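Local coordinates for protein phosphoserine phosphatase (Homo sapiens, PDB 6HYY) that catalyses the hydrolysis of O-phosphoserine to serine and phosphate, as a magnesium-dependent phosphatase of the haloacid dehalogenase family, at residues Asp16-Thr20 against Met172-Gly176; Phe189-Gly194 against Trp207-Phe212; Leu75-Pro81 against Ser110-Val115. All blocks are in the same frame, centred on the assembly; numbering follows the deposited sequence.

Contact 1 (Asp16-Thr20 against Met172-Gly176); sequences DVDST and MIGDG. With MG (magnesium ion), chain D; SER (serine), chain E.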
loop_
_atom_site.group_PDB
_atom_site.type_symbol
_atom_site.label_atom_id
_atom_site.label_comp_id
_atom_site.label_asym_id
_atom_site.label_seq_id
_atom_site.Cartn_x
_atom_site.Cartn_y
_atom_site.Cartn_z
ATOM N N ASP A 16 2.432 2.854 1.426
ATOM C CA ASP A 16 1.922 1.494 1.426
ATOM C C ASP A 16 0.428 1.511 1.754
ATOM O O ASP A 16 -0.026 2.329 2.555
ATOM C CB ASP A 16 2.715 0.705 2.477
ATOM C CG ASP A 16 2.146 -0.676 2.760
ATOM O OD1 ASP A 16 1.969 -1.450 1.815
ATOM O OD2 ASP A 16 1.919 -0.967 3.941
ATOM N N VAL A 17 -0.337 0.603 1.143
ATOM C CA VAL A 17 -1.773 0.551 1.434
ATOM C C VAL A 17 -2.108 -0.385 2.601
ATOM O O VAL A 17 -2.592 0.075 3.651
ATOM C CB VAL A 17 -2.565 0.179 0.169
ATOM C CG1 VAL A 17 -4.052 0.059 0.498
ATOM C CG2 VAL A 17 -2.331 1.222 -0.925
ATOM N N ASP A 18 -1.861 -1.696 2.450
ATOM C CA ASP A 18 -2.337 -2.654 3.459
ATOM C C ASP A 18 -1.658 -2.422 4.808
ATOM O O ASP A 18 -0.428 -2.434 4.916
ATOM C CB ASP A 18 -2.098 -4.120 3.060
ATOM C CG ASP A 18 -2.893 -4.575 1.831
ATOM O OD1 ASP A 18 -3.920 -3.967 1.476
ATOM O OD2 ASP A 18 -2.473 -5.581 1.208
ATOM N N SER A 19 -2.476 -2.258 5.848
ATOM C CA SER A 19 -2.086 -2.002 7.229
ATOM C C SER A 19 -1.423 -0.649 7.429
ATOM O O SER A 19 -0.998 -0.339 8.541
ATOM C CB SER A 19 -1.186 -3.110 7.789
ATOM O OG SER A 19 -1.868 -4.348 7.695
ATOM N N THR A 20 -1.373 0.199 6.395
ATOM C CA THR A 20 -0.877 1.562 6.546
ATOM C C THR A 20 -1.990 2.556 6.237
ATOM O O THR A 20 -2.547 3.138 7.165
ATOM C CB THR A 20 0.353 1.790 5.669
ATOM O OG1 THR A 20 1.394 0.922 6.142
ATOM C CG2 THR A 20 0.836 3.203 5.798
ATOM N N MET A 172 9.060 7.159 1.494
ATOM C CA MET A 172 8.204 5.972 1.563
ATOM C C MET A 172 7.673 5.814 2.987
ATOM O O MET A 172 8.440 5.957 3.939
ATOM C CB MET A 172 8.991 4.720 1.179
ATOM C CG MET A 172 8.202 3.432 1.314
ATOM S SD MET A 172 7.124 3.184 -0.112
ATOM C CE MET A 172 5.784 2.191 0.566
ATOM N N ILE A 173 6.368 5.558 3.126
ATOM C CA ILE A 173 5.725 5.368 4.433
ATOM C C ILE A 173 5.006 4.038 4.431
ATOM O O ILE A 173 4.156 3.796 3.571
ATOM C CB ILE A 173 4.744 6.506 4.753
ATOM C CG1 ILE A 173 5.489 7.849 4.761
ATOM C CG2 ILE A 173 4.033 6.220 6.107
ATOM C CD1 ILE A 173 4.661 9.057 5.211
ATOM N N GLY A 174 5.340 3.178 5.394
ATOM C CA GLY A 174 4.683 1.879 5.443
ATOM C C GLY A 174 5.033 1.128 6.707
ATOM O O GLY A 174 5.884 1.549 7.499
ATOM N N ASP A 175 4.332 0.014 6.899
ATOM C CA ASP A 175 4.432 -0.740 8.141
ATOM C C ASP A 175 5.424 -1.887 8.097
ATOM O O ASP A 175 5.828 -2.365 9.164
ATOM C CB ASP A 175 3.058 -1.311 8.522
ATOM C CG ASP A 175 2.580 -2.368 7.546
ATOM O OD1 ASP A 175 2.453 -2.053 6.353
ATOM O OD2 ASP A 175 2.327 -3.528 7.962
ATOM N N GLY A 176 5.843 -2.336 6.911
ATOM C CA GLY A 176 6.498 -3.617 6.767
ATOM C C GLY A 176 7.931 -3.518 6.267
ATOM O O GLY A 176 8.398 -2.464 5.830
HETATM MG MG MG D . 1.723 -3.084 4.464
HETATM N N SER E . -0.214 -5.990 0.115
HETATM C CA SER E . 0.440 -4.727 -0.204
HETATM C C SER E . 1.947 -4.927 -0.293
HETATM O O SER E . 2.682 -4.185 0.350
HETATM C CB SER E . 0.144 -3.676 0.844
HETATM O OG SER E . 0.113 -2.363 0.335
HETATM O OXT SER E . 2.468 -5.827 -0.960
HETATM O O HOH W 1 1.330 -4.836 5.809
HETATM O O HOH W 2 1.526 -4.596 3.113
HETATM O O HOH W 3 3.813 -3.638 3.918
#

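Contact 2 (Phe189-Gly194 against Trp207-Phe212); sequences FIGFGG and WYITDF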
loop_
_atom_site.group_PDB
_atom_site.type_symbol
_atom_site.label_atom_id
_atom_site.label_comp_id
_atom_site.label_asym_id
_atom_site.label_seq_id
_atom_site.Cartn_x
_atom_site.Cartn_y
_atom_site.Cartn_z
ATOM N N PHE A 189 12.563 6.859 4.675
ATOM C CA PHE A 189 11.506 5.931 5.041
ATOM C C PHE A 189 10.969 6.301 6.415
ATOM O O PHE A 189 11.739 6.574 7.348
ATOM C CB PHE A 189 12.020 4.483 5.029
ATOM C CG PHE A 189 11.071 3.500 5.675
ATOM C CD1 PHE A 189 9.882 3.130 5.047
ATOM C CD2 PHE A 189 11.366 2.962 6.915
ATOM C CE1 PHE A 189 8.997 2.237 5.658
ATOM C CE2 PHE A 189 10.489 2.061 7.528
ATOM C CZ PHE A 189 9.328 1.689 6.884
ATOM N N ILE A 190 9.641 6.308 6.548
ATOM C CA ILE A 190 8.990 6.435 7.844
ATOM C C ILE A 190 8.165 5.178 8.080
ATOM O O ILE A 190 7.223 4.897 7.331
ATOM C CB ILE A 190 8.104 7.684 7.929
ATOM C CG1 ILE A 190 8.920 8.939 7.593
ATOM C CG2 ILE A 190 7.510 7.769 9.328
ATOM C CD1 ILE A 190 8.081 10.213 7.485
ATOM N N GLY A 191 8.505 4.430 9.133
ATOM C CA GLY A 191 7.714 3.267 9.494
ATOM C C GLY A 191 6.446 3.656 10.225
ATOM O O GLY A 191 6.381 4.684 10.899
ATOM N N PHE A 192 5.413 2.835 10.050
ATOM C CA PHE A 192 4.095 3.133 10.611
ATOM C C PHE A 192 3.553 1.950 11.398
ATOM O O PHE A 192 3.346 0.870 10.835
ATOM C CB PHE A 192 3.108 3.514 9.505
ATOM C CG PHE A 192 1.754 3.858 10.042
ATOM C CD1 PHE A 192 1.551 5.060 10.713
ATOM C CD2 PHE A 192 0.701 2.982 9.901
ATOM C CE1 PHE A 192 0.331 5.382 11.235
ATOM C CE2 PHE A 192 -0.553 3.300 10.441
ATOM C CZ PHE A 192 -0.730 4.498 11.098
ATOM N N GLY A 193 3.228 2.190 12.666
ATOM C CA GLY A 193 2.758 1.117 13.526
ATOM C C GLY A 193 1.379 1.349 14.121
ATOM O O GLY A 193 1.026 0.751 15.142
ATOM N N GLY A 194 0.577 2.203 13.487
ATOM C CA GLY A 194 -0.736 2.518 14.041
ATOM C C GLY A 194 -1.717 1.366 14.018
ATOM O O GLY A 194 -2.655 1.323 14.826
ATOM N N TRP A 207 13.110 6.571 11.399
ATOM C CA TRP A 207 11.889 7.312 11.669
ATOM C C TRP A 207 10.744 6.326 11.807
ATOM O O TRP A 207 10.588 5.438 10.965
ATOM C CB TRP A 207 11.585 8.307 10.542
ATOM C CG TRP A 207 12.758 9.145 10.140
ATOM C CD1 TRP A 207 13.533 8.996 9.025
ATOM C CD2 TRP A 207 13.286 10.267 10.851
ATOM N NE1 TRP A 207 14.510 9.967 8.995
ATOM C CE2 TRP A 207 14.381 10.756 10.108
ATOM C CE3 TRP A 207 12.946 10.901 12.047
ATOM C CZ2 TRP A 207 15.135 11.853 10.522
ATOM C CZ3 TRP A 207 13.695 11.996 12.455
ATOM C CH2 TRP A 207 14.775 12.455 11.695
ATOM N N TYR A 208 9.952 6.473 12.869
ATOM C CA TYR A 208 8.858 5.543 13.121
ATOM C C TYR A 208 7.760 6.270 13.879
ATOM O O TYR A 208 8.049 6.976 14.852
ATOM C CB TYR A 208 9.329 4.328 13.928
ATOM C CG TYR A 208 8.363 3.161 13.895
ATOM C CD1 TYR A 208 8.384 2.236 12.848
ATOM C CD2 TYR A 208 7.434 2.980 14.910
ATOM C CE1 TYR A 208 7.511 1.166 12.817
ATOM C CE2 TYR A 208 6.546 1.920 14.884
ATOM C CZ TYR A 208 6.584 1.011 13.844
ATOM O OH TYR A 208 5.710 -0.056 13.813
ATOM N N ILE A 209 6.512 6.105 13.432
ATOM C CA ILE A 209 5.357 6.708 14.089
ATOM C C ILE A 209 4.269 5.658 14.283
ATOM O O ILE A 209 4.199 4.660 13.569
ATOM C CB ILE A 209 4.796 7.904 13.294
ATOM C CG1 ILE A 209 4.251 7.428 11.945
ATOM C CG2 ILE A 209 5.874 8.971 13.096
ATOM C CD1 ILE A 209 3.548 8.523 11.151
ATOM N N THR A 210 3.402 5.894 15.274
ATOM C CA THR A 210 2.253 5.025 15.502
ATOM C C THR A 210 0.926 5.740 15.317
ATOM O O THR A 210 -0.128 5.129 15.529
ATOM C CB THR A 210 2.290 4.405 16.910
ATOM O OG1 THR A 210 2.532 5.429 17.882
ATOM C CG2 THR A 210 3.380 3.345 17.004
ATOM N N ASP A 211 0.939 7.010 14.941
ATOM C CA ASP A 211 -0.301 7.731 14.699
ATOM C C ASP A 211 -0.001 8.815 13.677
ATOM O O ASP A 211 0.977 9.555 13.825
ATOM C CB ASP A 211 -0.858 8.321 15.999
ATOM C CG ASP A 211 -2.315 8.737 15.882
ATOM O OD1 ASP A 211 -2.678 9.384 14.874
ATOM O OD2 ASP A 211 -3.100 8.411 16.800
ATOM N N PHE A 212 -0.822 8.892 12.629
ATOM C CA PHE A 212 -0.569 9.875 11.588
ATOM C C PHE A 212 -0.621 11.309 12.121
ATOM O O PHE A 212 -0.071 12.209 11.478
ATOM C CB PHE A 212 -1.551 9.665 10.432
ATOM C CG PHE A 212 -1.186 8.500 9.527
ATOM C CD1 PHE A 212 0.091 8.399 8.970
ATOM C CD2 PHE A 212 -2.109 7.507 9.250
ATOM C CE1 PHE A 212 0.417 7.324 8.145
ATOM C CE2 PHE A 212 -1.794 6.435 8.421
ATOM C CZ PHE A 212 -0.529 6.338 7.869
HETATM O O HOH W 4 13.706 5.451 8.606
HETATM O O HOH W 5 5.138 -1.468 11.710
#

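Contact 3 (Leu75-Pro81 against Ser110-Val115); sequences LIAEQPP and SIVEHV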
loop_
_atom_site.group_PDB
_atom_site.type_symbol
_atom_site.label_atom_id
_atom_site.label_comp_id
_atom_site.label_asym_id
_atom_site.label_seq_id
_atom_site.Cartn_x
_atom_site.Cartn_y
_atom_site.Cartn_z
ATOM N N LEU A 75 -17.154 -6.772 -2.431
ATOM C CA LEU A 75 -16.223 -6.306 -1.409
ATOM C C LEU A 75 -16.204 -4.787 -1.350
ATOM O O LEU A 75 -16.368 -4.196 -0.278
ATOM C CB LEU A 75 -14.821 -6.858 -1.683
ATOM C CG LEU A 75 -13.722 -6.382 -0.731
ATOM C CD1 LEU A 75 -14.104 -6.661 0.710
ATOM C CD2 LEU A 75 -12.400 -7.061 -1.056
ATOM N N ILE A 76 -16.031 -4.134 -2.501
ATOM C CA ILE A 76 -15.957 -2.674 -2.530
ATOM C C ILE A 76 -17.264 -2.049 -2.046
ATOM O O ILE A 76 -17.258 -1.039 -1.332
ATOM C CB ILE A 76 -15.590 -2.197 -3.946
ATOM C CG1 ILE A 76 -14.196 -2.699 -4.317
ATOM C CG2 ILE A 76 -15.673 -0.675 -4.044
ATOM C CD1 ILE A 76 -13.874 -2.533 -5.781
ATOM N N ALA A 77 -18.401 -2.644 -2.414
ATOM C CA ALA A 77 -19.691 -2.039 -2.099
ATOM C C ALA A 77 -20.114 -2.319 -0.662
ATOM O O ALA A 77 -20.513 -1.399 0.064
ATOM C CB ALA A 77 -20.756 -2.539 -3.079
ATOM N N GLU A 78 -20.025 -3.577 -0.231
ATOM C CA GLU A 78 -20.591 -3.993 1.047
ATOM C C GLU A 78 -19.586 -4.055 2.186
ATOM O O GLU A 78 -19.984 -3.929 3.346
ATOM C CB GLU A 78 -21.258 -5.364 0.912
ATOM C CG GLU A 78 -22.392 -5.434 -0.113
ATOM C CD GLU A 78 -23.391 -4.275 -0.029
ATOM O OE1 GLU A 78 -23.643 -3.740 1.077
ATOM O OE2 GLU A 78 -23.932 -3.899 -1.092
ATOM N N GLN A 79 -18.303 -4.271 1.909
ATOM C CA GLN A 79 -17.293 -4.361 2.963
ATOM C C GLN A 79 -16.059 -3.575 2.543
ATOM O O GLN A 79 -14.956 -4.123 2.458
ATOM C CB GLN A 79 -16.943 -5.816 3.271
ATOM C CG GLN A 79 -18.013 -6.549 4.083
ATOM C CD GLN A 79 -17.830 -8.055 4.072
ATOM O OE1 GLN A 79 -16.702 -8.559 4.039
ATOM N NE2 GLN A 79 -18.941 -8.785 4.098
ATOM N N PRO A 80 -16.207 -2.270 2.300
ATOM C CA PRO A 80 -15.053 -1.480 1.873
ATOM C C PRO A 80 -14.003 -1.443 2.966
ATOM O O PRO A 80 -14.329 -1.497 4.164
ATOM C CB PRO A 80 -15.651 -0.084 1.627
ATOM C CG PRO A 80 -16.822 -0.021 2.570
ATOM C CD PRO A 80 -17.381 -1.413 2.584
ATOM N N PRO A 81 -12.726 -1.358 2.606
ATOM C CA PRO A 81 -11.686 -1.286 3.632
ATOM C C PRO A 81 -11.782 0.010 4.418
ATOM O O PRO A 81 -12.221 1.046 3.912
ATOM C CB PRO A 81 -10.386 -1.358 2.825
ATOM C CG PRO A 81 -10.757 -0.813 1.492
ATOM C CD PRO A 81 -12.175 -1.278 1.242
ATOM N N SER A 110 -8.447 -2.585 -8.373
ATOM C CA SER A 110 -9.877 -2.399 -8.139
ATOM C C SER A 110 -10.124 -1.807 -6.756
ATOM O O SER A 110 -10.782 -0.767 -6.614
ATOM C CB SER A 110 -10.611 -3.733 -8.294
ATOM O OG SER A 110 -9.987 -4.741 -7.532
ATOM N N ILE A 111 -9.537 -2.430 -5.739
ATOM C CA ILE A 111 -9.733 -1.989 -4.366
ATOM C C ILE A 111 -8.929 -0.722 -4.083
ATOM O O ILE A 111 -9.431 0.219 -3.458
ATOM C CB ILE A 111 -9.365 -3.123 -3.399
ATOM C CG1 ILE A 111 -10.150 -4.401 -3.736
ATOM C CG2 ILE A 111 -9.608 -2.679 -1.960
ATOM C CD1 ILE A 111 -9.604 -5.644 -3.064
ATOM N N VAL A 112 -7.682 -0.665 -4.554
ATOM C CA VAL A 112 -6.838 0.483 -4.216
ATOM C C VAL A 112 -7.332 1.764 -4.896
ATOM O O VAL A 112 -7.177 2.869 -4.353
ATOM C CB VAL A 112 -5.366 0.188 -4.568
ATOM C CG1 VAL A 112 -4.490 1.414 -4.270
ATOM C CG2 VAL A 112 -4.855 -1.023 -3.784
ATOM N N GLU A 113 -7.926 1.655 -6.089
ATOM C CA GLU A 113 -8.497 2.841 -6.716
ATOM C C GLU A 113 -9.693 3.364 -5.934
ATOM O O GLU A 113 -9.915 4.578 -5.894
ATOM C CB GLU A 113 -8.891 2.545 -8.164
ATOM C CG GLU A 113 -7.698 2.523 -9.123
ATOM C CD GLU A 113 -8.105 2.557 -10.584
ATOM O OE1 GLU A 113 -9.304 2.398 -10.882
ATOM O OE2 GLU A 113 -7.216 2.748 -11.440
ATOM N N HIS A 114 -10.472 2.467 -5.316
ATOM C CA HIS A 114 -11.536 2.888 -4.411
ATOM C C HIS A 114 -10.967 3.674 -3.230
ATOM O O HIS A 114 -11.470 4.748 -2.880
ATOM C CB HIS A 114 -12.313 1.656 -3.937
ATOM C CG HIS A 114 -13.233 1.917 -2.784
ATOM N ND1 HIS A 114 -14.484 2.477 -2.939
ATOM C CD2 HIS A 114 -13.081 1.691 -1.457
ATOM C CE1 HIS A 114 -15.062 2.586 -1.755
ATOM N NE2 HIS A 114 -14.230 2.121 -0.841
ATOM N N VAL A 115 -9.882 3.169 -2.635
ATOM C CA VAL A 115 -9.228 3.871 -1.532
ATOM C C VAL A 115 -8.701 5.224 -2.002
ATOM O O VAL A 115 -8.905 6.249 -1.344
ATOM C CB VAL A 115 -8.108 2.993 -0.945
ATOM C CG1 VAL A 115 -7.263 3.762 0.052
ATOM C CG2 VAL A 115 -8.692 1.757 -0.305
#

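Contact 1 (Asp16-Thr20 against Met172-Gly176)
D16 and D175 meet at a magnesium ion, each giving one carboxylate oxygen. D16 OD2 lies 2.2 Å from the magnesium, D175 OD1 binds it from the other segment, and the backbone O of D18 joins them with three waters to make six ligands. The two carboxylate planes are turned only 17° apart. Their oxygens D16 OD2 and D175 OD1 come within 2.7 Å, a closeness of two acceptors that the shared metal permits. Short, acidic aspartates suit this place. D175 reaches the ion with CG wedged between its backbone N and carbonyl carbon (chi1 67°), while its OD2 accepts from a metal-bound water and pairs with R198.

Hydrogen bonds hold the frame. D16 N donates to I173 O over 2.9 Å, tying the two strand ends together. T20 OG1 donates to D16 OD2 at 2.9 Å on the anti side, so this oxygen is gripped by both metal and hydroxyl. The other oxygen, D16 OD1, accepts from OG of the bound serine at 2.5 Å and also pairs with K154. The amino N of the serine donates to D18 OD2.

In the packing, G174 CA lies 3.7 Å from D16 CB, so the strand passes close against the aspartate. M172 bends at chi2 to bring CE to 3.5 Å from D16 N.

DVDST is the first signature motif of haloacid dehalogenase-like hydrolases, and GDG begins the last, which continues to D179. The first aspartate typically becomes phosphorylated; the pose of the serine hydroxyl beside D16 is consistent with that.

Contact 2 (Phe189-Gly194 against Trp207-Phe212)
Two parallel strands at one border of the Rossmann-like sheet meet here, G191 beside Y208 and F192 beside I209; with helix 199-204 they form a beta-alpha-beta unit. Three backbone bonds join them: G191 N donates to W207 O at 3.0 Å, I209 N to G191 O at 2.9 Å, and G193 N to I209 O at 2.8 Å. Water bridges F189 O and W207 N at the start of the pair.

At the end of the strand, the F192 and F212 rings form an offset stack with planes 7° apart and centroids separated by 4.0 Å. F192 extends toward it with CG anti to the backbone N (chi1 -179°), and F212 CZ sits over the middle of its ring. On the opposite face G194 N lies near the rim, while I209 CG1 reaches the ring edge, 3.8 Å from F192 CD1. Flat phenyls suit this layering, one ring lying almost parallel over the other.

The Y208 ring packs on the glycine backbone, with G191 O over one face. Farther along the same side chain, Y208 OH lies 3.2 Å from G193 CA, and glycine, having no side chain, lets the tyrosine lie this close to the main chain. The phenol group also shares a water with F192 O.

Strand 170-174 hydrogen-bonds to the other flank of 188-192. Helix 2-8 packs through L3, L6 and F7 on the side of I190, W207 and I209, whereas helix 199-204 meets F189 and Y208 through V201.

Contact 3 (Leu75-Pro81 against Ser110-Val115)
I76 and H114 bring together helix 69-78, which belongs to the helical cap of this haloacid dehalogenase-like fold, and helix 109-116, which follows strand 100-105 of the core. From CB, the I76 side chain forks. Its CG2 methyl, set anti to the backbone N, lies over one face of the H114 imidazole in a CH-pi contact, 3.9 Å from the ring centroid and offset toward the rim at ND1. The other branch leaves through CG1, which faces I111 CG1, and ends in CD1, 3.7 Å from S110 O. A beta-branched residue suits the spot because its two arms serve the ring and the helix backbone at once.

H114 can meet several groups with one flat ring: besides I76, P80 CB comes 3.6 Å from NE2, and P81 CD approaches CD2. Deeper in, L75 CD2 touches I111 CD1 at 3.7 Å, the two side chains crossing at about a right angle; L30 and I33 of helix 26-33 pack on L75 as well. The rigid prolines follow the helix where the chain turns away, and P81 CG rests 3.8 Å from V115 CG2 and 4.1 Å from I111 CG2.

Overall arrangement
From the N terminus the chain runs through strand 12-16 into residues 16-20, opening the long loop that contact 1 closes at 172-176. Inside it lies the helical cap, including helix 69-78, and contact 3 closes a shorter loop when 110-115 packs against 75-81; it is therefore nested within contact 1. Contact 2 comes later, in series, closing a short loop of the beta-alpha-beta unit at the sheet border. Contacts 1 and 2 adjoin, since strands 170-174 and 188-192 are neighbours. Contact 3 reaches contact 1 through V112 and V17 but stays about 10 Å, nearest atoms, from contact 2. Together they connect cap, metal site and sheet border.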